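Local coordinates for ferric uptake regulation protein (Helicobacter pylori, PDB 2XIG), which represses iron-uptake and related genes as a metal-dependent homodimeric transcription factor, using iron(II) as the corepressor that enables operator binding, at the interface of chains A and B and the interface of chains A and C. Residues are numbered along the deposited sequence; one frame, centred on the assembly and turned at random. Chains: chain A/B/C, Ferric uptake regulation protein.

Contact 1: the interface of chains A and B. Residues chain A 60-62, 65; chain B 8-9, 12.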
loop_
_atom_site.group_PDB
_atom_site.type_symbol
_atom_site.label_atom_id
_atom_site.label_comp_id
_atom_site.label_asym_id
_atom_site.label_seq_id
_atom_site.Cartn_x
_atom_site.Cartn_y
_atom_site.Cartn_z
ATOM N N SER A 60 -11.502 26.794 10.069
ATOM C CA SER A 60 -11.452 25.345 10.100
ATOM C C SER A 60 -10.959 24.802 8.764
ATOM O O SER A 60 -11.280 25.342 7.706
ATOM C CB SER A 60 -12.826 24.766 10.435
ATOM O OG SER A 60 -12.760 23.353 10.499
ATOM N N ILE A 61 -10.166 23.740 8.817
ATOM C CA ILE A 61 -9.683 23.109 7.604
ATOM C C ILE A 61 -10.873 22.648 6.763
ATOM O O ILE A 61 -10.792 22.584 5.543
ATOM C CB ILE A 61 -8.755 21.916 7.924
ATOM C CG1 ILE A 61 -7.957 21.504 6.688
ATOM C CG2 ILE A 61 -9.551 20.744 8.473
ATOM C CD1 ILE A 61 -6.797 20.586 6.995
ATOM N N SER A 62 -11.986 22.337 7.422
ATOM C CA SER A 62 -13.166 21.846 6.720
ATOM C C SER A 62 -13.720 22.902 5.766
ATOM O O SER A 62 -14.236 22.578 4.697
ATOM C CB SER A 62 -14.246 21.404 7.715
ATOM O OG SER A 62 -14.600 22.465 8.574
ATOM N N TYR A 65 -11.421 22.933 2.672
ATOM C CA TYR A 65 -11.720 21.819 1.779
ATOM C C TYR A 65 -12.932 22.111 0.917
ATOM O O TYR A 65 -12.944 21.781 -0.270
ATOM C CB TYR A 65 -11.961 20.528 2.556
ATOM C CG TYR A 65 -10.731 19.669 2.741
ATOM C CD1 TYR A 65 -10.487 18.580 1.911
ATOM C CD2 TYR A 65 -9.824 19.936 3.754
ATOM C CE1 TYR A 65 -9.366 17.780 2.086
ATOM C CE2 TYR A 65 -8.695 19.142 3.937
ATOM C CZ TYR A 65 -8.476 18.070 3.098
ATOM O OH TYR A 65 -7.360 17.284 3.282
ATOM N N GLU B 8 -9.117 16.950 12.929
ATOM C CA GLU B 8 -9.980 17.563 11.921
ATOM C C GLU B 8 -9.385 17.401 10.519
ATOM O O GLU B 8 -10.109 17.129 9.564
ATOM C CB GLU B 8 -10.303 19.031 12.247
ATOM C CG GLU B 8 -9.187 20.035 11.985
ATOM C CD GLU B 8 -9.722 21.455 11.802
ATOM O OE1 GLU B 8 -10.950 21.645 11.901
ATOM O OE2 GLU B 8 -8.920 22.381 11.556
ATOM N N SER B 9 -8.067 17.516 10.408
ATOM C CA SER B 9 -7.404 17.287 9.123
ATOM C C SER B 9 -7.571 15.837 8.667
ATOM O O SER B 9 -7.911 15.564 7.519
ATOM C CB SER B 9 -5.920 17.647 9.199
ATOM O OG SER B 9 -5.258 17.245 8.010
ATOM N N GLU B 12 -11.076 15.283 7.410
ATOM C CA GLU B 12 -11.313 15.829 6.073
ATOM C C GLU B 12 -10.757 14.894 5.005
ATOM O O GLU B 12 -11.399 14.670 3.970
ATOM C CB GLU B 12 -10.735 17.242 5.923
ATOM C CG GLU B 12 -11.517 18.291 6.685
ATOM C CD GLU B 12 -13.003 18.228 6.385
ATOM O OE1 GLU B 12 -13.378 18.212 5.195
ATOM O OE2 GLU B 12 -13.802 18.190 7.338
HETATM O O HOH W 1 -5.891 17.826 5.266
#

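Contact 2: the interface of chains A and C. Residues chain A 140-143, 146; chain C 124, 128-130.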
loop_
_atom_site.group_PDB
_atom_site.type_symbol
_atom_site.label_atom_id
_atom_site.label_comp_id
_atom_site.label_asym_id
_atom_site.label_seq_id
_atom_site.Cartn_x
_atom_site.Cartn_y
_atom_site.Cartn_z
ATOM N N VAL A 140 9.659 8.387 -8.807
ATOM C CA VAL A 140 11.104 8.217 -8.901
ATOM C C VAL A 140 11.781 8.168 -7.543
ATOM O O VAL A 140 11.151 8.401 -6.514
ATOM C CB VAL A 140 11.750 9.407 -9.665
ATOM C CG1 VAL A 140 11.090 9.611 -11.025
ATOM C CG2 VAL A 140 11.673 10.686 -8.840
ATOM N N TRP A 141 13.071 7.852 -7.558
ATOM C CA TRP A 141 13.957 8.193 -6.457
ATOM C C TRP A 141 14.767 9.387 -6.937
ATOM O O TRP A 141 15.517 9.281 -7.910
ATOM C CB TRP A 141 14.903 7.043 -6.112
ATOM C CG TRP A 141 14.231 5.779 -5.691
ATOM C CD1 TRP A 141 12.935 5.627 -5.294
ATOM C CD2 TRP A 141 14.838 4.486 -5.586
ATOM N NE1 TRP A 141 12.690 4.311 -4.976
ATOM C CE2 TRP A 141 13.844 3.593 -5.143
ATOM C CE3 TRP A 141 16.123 3.997 -5.837
ATOM C CZ2 TRP A 141 14.096 2.240 -4.941
ATOM C CZ3 TRP A 141 16.372 2.659 -5.640
ATOM C CH2 TRP A 141 15.364 1.792 -5.195
ATOM N N CYS A 142 14.598 10.527 -6.278
ATOM C CA CYS A 142 15.249 11.755 -6.722
ATOM C C CYS A 142 16.743 11.761 -6.411
ATOM O O CYS A 142 17.234 10.965 -5.604
ATOM C CB CYS A 142 14.580 12.978 -6.095
ATOM S SG CYS A 142 15.146 13.340 -4.415
ATOM N N LYS A 143 17.457 12.664 -7.070
ATOM C CA LYS A 143 18.905 12.752 -6.950
ATOM C C LYS A 143 19.355 12.792 -5.492
ATOM O O LYS A 143 20.291 12.108 -5.114
ATOM C CB LYS A 143 19.410 13.989 -7.694
ATOM C CG LYS A 143 20.738 14.540 -7.202
ATOM C CD LYS A 143 21.915 14.038 -8.018
ATOM C CE LYS A 143 23.178 14.791 -7.630
ATOM N NZ LYS A 143 24.324 14.489 -8.522
ATOM N N GLN A 146 18.908 9.534 -3.370
ATOM C CA GLN A 146 19.818 8.473 -3.776
ATOM C C GLN A 146 21.228 8.695 -3.245
ATOM O O GLN A 146 22.018 7.753 -3.151
ATOM C CB GLN A 146 19.849 8.359 -5.297
ATOM C CG GLN A 146 18.574 7.785 -5.879
ATOM C CD GLN A 146 18.725 7.379 -7.326
ATOM O OE1 GLN A 146 18.607 8.206 -8.231
ATOM N NE2 GLN A 146 18.979 6.093 -7.555
ATOM N N VAL C 124 13.402 11.910 -16.832
ATOM C CA VAL C 124 13.747 11.709 -15.428
ATOM C C VAL C 124 15.261 11.770 -15.213
ATOM O O VAL C 124 15.741 12.406 -14.275
ATOM C CB VAL C 124 13.185 10.377 -14.904
ATOM C CG1 VAL C 124 13.627 10.137 -13.484
ATOM C CG2 VAL C 124 11.673 10.386 -14.979
ATOM N N GLN C 128 18.756 13.415 -12.935
ATOM C CA GLN C 128 19.539 12.414 -12.231
ATOM C C GLN C 128 18.642 11.695 -11.228
ATOM O O GLN C 128 19.053 11.392 -10.111
ATOM C CB GLN C 128 20.730 13.069 -11.536
ATOM C CG GLN C 128 21.486 14.039 -12.442
ATOM C CD GLN C 128 22.653 14.707 -11.744
ATOM O OE1 GLN C 128 23.442 14.050 -11.063
ATOM N NE2 GLN C 128 22.773 16.019 -11.914
ATOM N N ALA C 129 17.403 11.446 -11.639
ATOM C CA ALA C 129 16.482 10.646 -10.847
ATOM C C ALA C 129 16.422 9.227 -11.410
ATOM O O ALA C 129 16.945 8.955 -12.491
ATOM C CB ALA C 129 15.100 11.287 -10.827
ATOM N N LYS C 130 15.804 8.319 -10.664
ATOM C CA LYS C 130 15.653 6.941 -11.103
ATOM C C LYS C 130 14.168 6.653 -11.260
ATOM O O LYS C 130 13.402 6.802 -10.306
ATOM C CB LYS C 130 16.281 5.979 -10.086
ATOM C CG LYS C 130 16.117 4.494 -10.419
ATOM C CD LYS C 130 16.566 3.619 -9.250
ATOM C CE LYS C 130 16.164 2.158 -9.431
ATOM N NZ LYS C 130 17.209 1.331 -10.101
#

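Contact 1: the interface of chains A and B
This is a helix-against-helix contact in which A:Ser60, A:Ile61, A:Ser62 and A:Tyr65 meet B:Glu8, B:Ser9 and B:Glu12; it joins two DNA-binding regions without an exact two-fold, so it may be a packing contact between dimers. The B:Glu8 carboxylate faces the start of an A-chain helix. Its OE1 accepts a hydrogen bond from A:Ser60 OG at 2.9 Å, met on the syn side but 27° out of the carboxylate plane. OE2 takes a weak bond from the first N-H of the helix, A:Ile61 N, 3.3 Å away; the helix end may stabilise the negative charge. A:Ser60 OG lies anti to its backbone N (chi1 -178°), where it also hydrogen-bonds A:Ser62 OG at 2.8 Å. A:Ile61 turns CG2 toward both acids, 3.4 Å from B:Glu8 CD and 3.6 Å from B:Glu12 CG. B:Glu12 lays CB over one face of the A:Tyr65 ring, offset toward its rim and 3.4 Å from CE2; the bend at chi2 (-51°) turns the carboxylate toward A:Ser62, its OE2 beside A:Ser62 CB. Beyond the ring, one water links the phenol A:Tyr65 OH to B:Ser9 OG, 2.9 Å from the latter. A:Ser60 immediately precedes helix 61-73, the recognition helix of the winged-helix domain, and the other A residues line its first turns; the B residues lie along the first turns of helix 7-20.

Contact 2: the interface of chains A and C
A:Trp141 and C:Lys130 pair as an antiparallel beta bridge, with A:Trp141 N giving to C:Lys130 O at 3.0 Å and C:Lys130 N to A:Trp141 O at 2.9 Å. The side chains of this pair lie alongside each other and point the same way. C:Lys130 sets CG anti to its backbone N (chi1 177°) and stays extended as far as CE, carrying its methylenes over the rim of the benzo ring of the indole, where CD comes 3.5 Å from A:Trp141 CE3; the turn at chi4 then redirects the terminal amino group, NZ. A:Gln146 crosses the base of this lysine at about a right angle, its amide NE2 3.7 Å from C:Lys130 CB and in plane with the indole at its edge, so the amide extends the surface of the indole on which the lysine chain lies. Further along, A:Lys143 and C:Gln128 run in parallel, aliphatic parts touching. The A:Lys143 chain bends at chi2 (96°), and its NZ donates to the amide oxygen C:Gln128 OE1 at 2.7 Å, arriving from above the carbonyl plane, 36° out of it. A different kind of contact is made by A:Val140, whose CG1 meets C:Val124 CG1 tip to tip at 3.6 Å while CG2 turns to the methyl of C:Ala129. The bridge joins the end of strand 130-141 in chain A to the start of the same strand in chain C. C:Val124 belongs to helix 114-125, and A:Cys142, a ligand of the four-cysteine zinc site, leads directly into the short helix 143-146. All this lies in the dimerization region, and the two-fold repeats it with the chains exchanged.

The centres of the C-alpha atoms of contact 1 and contact 2 lie about 33 Å apart, and the two share no residue or secondary-structure element, although chain A takes part in both. Contact 2 is part of the two-fold Fur homodimer interface, joining A to C through their metal-binding C-terminal regions. Contact 1 lies in the DNA-binding region and brings B against A without exact symmetry, perhaps as a dimer-to-dimer contact within the four-chain assembly. Because it covers part of the DNA-reading helix, it might compete with operator binding, though the structure alone does not show this.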